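Spermidine synthase (Corynebacterium glutamicum ATCC 13032, PDB 3GJY) probably makes spermidine by transferring an aminopropyl group from decarboxylated S-adenosylmethionine to putrescine, a step of polyamine biosynthesis. Local coordinates at residues D122-L125 against A126-R130; V180-F183 against E184-R188. All coordinates share one frame; numbering follows the deposited sequence.

How the interactions relate
Interactions 1 and 2 are local contacts within two different helices of one chain. Interaction 1 lies in the first turns of helix 123-132, which connects parallel strands 115-120 and 141-145 of the mixed sheet. Interaction 2 lies on helix 180-189, after strand 160-165 and before strand 194-202. Their centres are 27 Å apart and their nearest atoms about 16 Å apart. A formic acid molecule, probably from the crystallisation liquor, lies beside interaction 1, next to Leu-125 and Ser-129. Interaction 1 begins just past the C-terminal end of strand 115-120, near where relatives of this fold usually bind their cofactor. Interaction 2 is a Cys sulfur-aromatic contact between Phe-182 and Cys-186, with helix bonds beside it.

Interaction 1: residues D122-L125 against A126-R130; sequences DAEL and ARLSR. With FMT (formic acid), chain B.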
# COMPACT_ATOMS: atom_id res chain seq x y z
N ASP A 122 -4.51 -1.50 15.38
CA ASP A 122 -4.17 -2.34 16.52
C ASP A 122 -3.15 -1.62 17.40
O ASP A 122 -1.99 -1.46 17.00
CB ASP A 122 -3.67 -3.69 16.00
CG ASP A 122 -3.51 -4.73 17.10
OD1 ASP A 122 -3.01 -4.37 18.20
OD2 ASP A 122 -3.87 -5.90 16.84
N ALA A 123 -3.59 -1.19 18.60
CA ALA A 123 -2.71 -0.42 19.49
C ALA A 123 -1.42 -1.20 19.86
O ALA A 123 -0.34 -0.60 19.99
CB ALA A 123 -3.48 -0.03 20.78
N GLU A 124 -1.53 -2.52 19.97
CA GLU A 124 -0.40 -3.33 20.36
C GLU A 124 0.58 -3.50 19.20
O GLU A 124 1.79 -3.44 19.39
CB GLU A 124 -0.86 -4.70 20.91
CG GLU A 124 0.31 -5.61 21.35
CD GLU A 124 1.10 -5.09 22.56
OE1 GLU A 124 0.80 -4.00 23.12
OE2 GLU A 124 2.04 -5.82 22.95
N LEU A 125 0.05 -3.67 17.98
CA LEU A 125 0.95 -3.69 16.83
C LEU A 125 1.67 -2.34 16.71
O LEU A 125 2.87 -2.31 16.42
CB LEU A 125 0.22 -4.01 15.52
CG LEU A 125 1.11 -4.10 14.29
CD1 LEU A 125 2.25 -5.14 14.48
CD2 LEU A 125 0.22 -4.51 13.12
N ALA A 126 0.94 -1.24 16.92
CA ALA A 126 1.56 0.08 16.92
C ALA A 126 2.68 0.20 17.95
O ALA A 126 3.76 0.73 17.65
CB ALA A 126 0.47 1.17 17.14
N ARG A 127 2.44 -0.33 19.17
CA ARG A 127 3.44 -0.23 20.24
C ARG A 127 4.68 -1.08 19.88
O ARG A 127 5.82 -0.61 20.02
CB ARG A 127 2.81 -0.72 21.56
CG ARG A 127 3.71 -0.47 22.76
CD ARG A 127 3.15 -1.10 24.03
NE ARG A 127 3.20 -2.56 23.98
CZ ARG A 127 4.29 -3.29 24.26
NH1 ARG A 127 5.43 -2.70 24.60
NH2 ARG A 127 4.23 -4.61 24.20
N LEU A 128 4.47 -2.32 19.40
CA LEU A 128 5.60 -3.18 18.98
C LEU A 128 6.39 -2.55 17.85
O LEU A 128 7.60 -2.67 17.81
CB LEU A 128 5.10 -4.58 18.54
CG LEU A 128 4.59 -5.45 19.68
CD1 LEU A 128 3.96 -6.73 19.11
CD2 LEU A 128 5.71 -5.79 20.65
N SER A 129 5.70 -1.89 16.90
CA SER A 129 6.39 -1.24 15.80
C SER A 129 7.35 -0.17 16.30
O SER A 129 8.54 -0.14 15.91
CB SER A 129 5.43 -0.62 14.79
OG SER A 129 4.61 -1.62 14.18
N ARG A 130 6.85 0.70 17.20
CA ARG A 130 7.71 1.76 17.74
C ARG A 130 8.88 1.19 18.55
O ARG A 130 10.00 1.71 18.44
CB ARG A 130 6.86 2.70 18.60
CG ARG A 130 7.59 3.86 19.28
CD ARG A 130 8.34 4.77 18.34
NE ARG A 130 7.43 5.52 17.46
CZ ARG A 130 7.81 6.14 16.35
NH1 ARG A 130 9.07 6.03 15.94
NH2 ARG A 130 6.91 6.82 15.61
C FMT B . 1.57 -1.58 11.65
O1 FMT B . 2.38 -1.44 12.57
O2 FMT B . 1.01 -0.65 11.07
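Glu-124 and Arg-127 lie side by side, about one helical turn apart, and form a two-pronged salt bridge. From CB, the Arg-127 chain leaves with CG anti to the backbone N (chi1 -172°). CB rests 3.5 Å from Ala-123 O. The chain stays extended to CD, which passes 3.8 Å from Glu-124 OE1. It then bends at chi3 and brings the guanidinium to the carboxylate side-on. NE gives a nearly straight bond to Glu-124 OE1 (2.9 Å), within the guanidinium plane but from above the carboxylate plane. NH2 bonds to Glu-124 OE2 at 2.8 Å, on the syn side but out of the carboxylate plane. The two planes are 39° apart, so the pair is twisted rather than flat.

On another side of the helix, Ser-129 OG sits 2.9 Å from Leu-125 O and 2.8 Å from formic acid O1. Its one proton could go to either. Leu-125 CG packs 3.4 Å from the same formic acid O1.

At the start of the helix, Asp-122 OD1 accepts from Glu-124 N (3.0 Å) and Leu-125 N. Asp-122 OD2 accepts from Tyr-31 N, so this carboxylate also ties the helix start to the N-terminal region. Ala-126 packs on Ile-143 and Val-145 of the sheet. The arrangement is an Asp N-cap opening the helix of a beta-alpha-beta unit, consistent with a Rossmann-like AdoMet-dependent transferase fold.

Interaction 2: residues V180-F183 against E184-R188; sequences VEFF and EHCHR
This is an i to i+4 sulfur-aromatic contact inside helix 180-189, between Phe-182 and Cys-186 on the side of the helix that meets strand 194-202. Cys-186 SG lies over one face of the Phe-182 ring, 3.9 Å from its centroid and 23° off the ring normal. It is offset toward the rim, and CZ is the nearest ring atom at 3.6 Å. A chi1 of 172° sets the Phe-182 ring beside its carbonyl carbon, toward the next turn. Cys-186 SG stands beside its own backbone N (chi1 -69°), and the two meet. Both side chains touch Tyr-196, and Phe-177 meets the Phe-182 ring edge-to-face. Cys-186 N also bonds to Phe-182 O at 3.1 Å, so the same pair is joined by backbone and side chain.

On another side of the helix, Val-180 and Glu-184 run side by side, with Val-180 CG1 4.1 Å from Glu-184 CG. Their backbones are linked by Glu-184 N to Val-180 O at 2.8 Å. Phe-183 touches Glu-212 and Met-216 of helix 207-219.

Across the Phe-182 and Cys-186 pair the attraction is probably largely dispersion: a polarisable sulfur rests on a pi face, and both residues are buried.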
# COMPACT_ATOMS: atom_id res chain seq x y z
N VAL A 180 -16.35 4.16 -4.40
CA VAL A 180 -16.20 5.50 -4.97
C VAL A 180 -16.12 6.55 -3.85
O VAL A 180 -15.29 7.46 -3.91
CB VAL A 180 -17.37 5.79 -5.91
CG1 VAL A 180 -17.45 7.31 -6.25
CG2 VAL A 180 -17.27 4.89 -7.18
N GLU A 181 -16.92 6.38 -2.81
CA GLU A 181 -16.90 7.36 -1.72
C GLU A 181 -15.54 7.38 -1.02
O GLU A 181 -15.02 8.46 -0.72
CB GLU A 181 -18.02 7.06 -0.70
CG GLU A 181 -19.45 7.34 -1.24
CD GLU A 181 -19.97 6.24 -2.14
OE1 GLU A 181 -19.40 5.12 -2.18
OE2 GLU A 181 -20.99 6.52 -2.83
N PHE A 182 -14.96 6.21 -0.80
CA PHE A 182 -13.61 6.15 -0.22
C PHE A 182 -12.60 6.84 -1.12
O PHE A 182 -11.82 7.66 -0.64
CB PHE A 182 -13.19 4.71 0.04
CG PHE A 182 -11.75 4.56 0.45
CD1 PHE A 182 -11.31 5.02 1.70
CD2 PHE A 182 -10.83 3.98 -0.42
CE1 PHE A 182 -9.96 4.87 2.06
CE2 PHE A 182 -9.51 3.83 -0.06
CZ PHE A 182 -9.06 4.28 1.16
N PHE A 183 -12.66 6.55 -2.42
CA PHE A 183 -11.71 7.16 -3.36
C PHE A 183 -11.89 8.68 -3.42
O PHE A 183 -10.91 9.41 -3.52
CB PHE A 183 -11.82 6.55 -4.77
CG PHE A 183 -11.56 5.07 -4.78
CD1 PHE A 183 -10.49 4.52 -4.06
CD2 PHE A 183 -12.41 4.21 -5.49
CE1 PHE A 183 -10.29 3.12 -4.06
CE2 PHE A 183 -12.21 2.84 -5.50
CZ PHE A 183 -11.16 2.30 -4.77
N GLU A 184 -13.15 9.15 -3.29
CA GLU A 184 -13.41 10.60 -3.28
C GLU A 184 -12.78 11.27 -2.06
O GLU A 184 -12.25 12.40 -2.18
CB GLU A 184 -14.92 10.93 -3.31
CG GLU A 184 -15.61 10.63 -4.66
CD GLU A 184 -15.38 11.69 -5.78
OE1 GLU A 184 -14.45 12.54 -5.69
OE2 GLU A 184 -16.13 11.62 -6.79
N HIS A 185 -12.84 10.61 -0.90
CA HIS A 185 -12.16 11.15 0.27
C HIS A 185 -10.65 11.24 0.05
O HIS A 185 -10.02 12.25 0.39
CB HIS A 185 -12.49 10.34 1.51
CG HIS A 185 -13.88 10.54 2.00
ND1 HIS A 185 -14.79 9.52 2.20
CD2 HIS A 185 -14.53 11.69 2.26
CE1 HIS A 185 -15.93 10.06 2.66
NE2 HIS A 185 -15.79 11.36 2.69
N CYS A 186 -10.08 10.18 -0.51
CA CYS A 186 -8.64 10.17 -0.83
C CYS A 186 -8.28 11.26 -1.81
O CYS A 186 -7.29 11.96 -1.61
CB CYS A 186 -8.22 8.79 -1.37
SG CYS A 186 -8.26 7.49 -0.14
N HIS A 187 -9.11 11.45 -2.83
CA HIS A 187 -8.85 12.50 -3.82
C HIS A 187 -8.85 13.91 -3.19
O HIS A 187 -7.96 14.72 -3.44
CB HIS A 187 -9.82 12.39 -4.98
CG HIS A 187 -9.52 13.32 -6.10
ND1 HIS A 187 -9.91 14.64 -6.10
CD2 HIS A 187 -8.81 13.13 -7.23
CE1 HIS A 187 -9.45 15.22 -7.20
NE2 HIS A 187 -8.78 14.33 -7.90
N ARG A 188 -9.85 14.18 -2.33
CA ARG A 188 -9.86 15.44 -1.64
C ARG A 188 -8.60 15.66 -0.81
O ARG A 188 -8.03 16.75 -0.81
CB ARG A 188 -11.08 15.53 -0.72
CG ARG A 188 -11.17 16.90 0.02
CD ARG A 188 -12.43 16.95 0.92
NE ARG A 188 -12.27 15.99 2.01
CZ ARG A 188 -12.91 14.82 2.12
NH1 ARG A 188 -13.87 14.46 1.27
NH2 ARG A 188 -12.59 14.00 3.12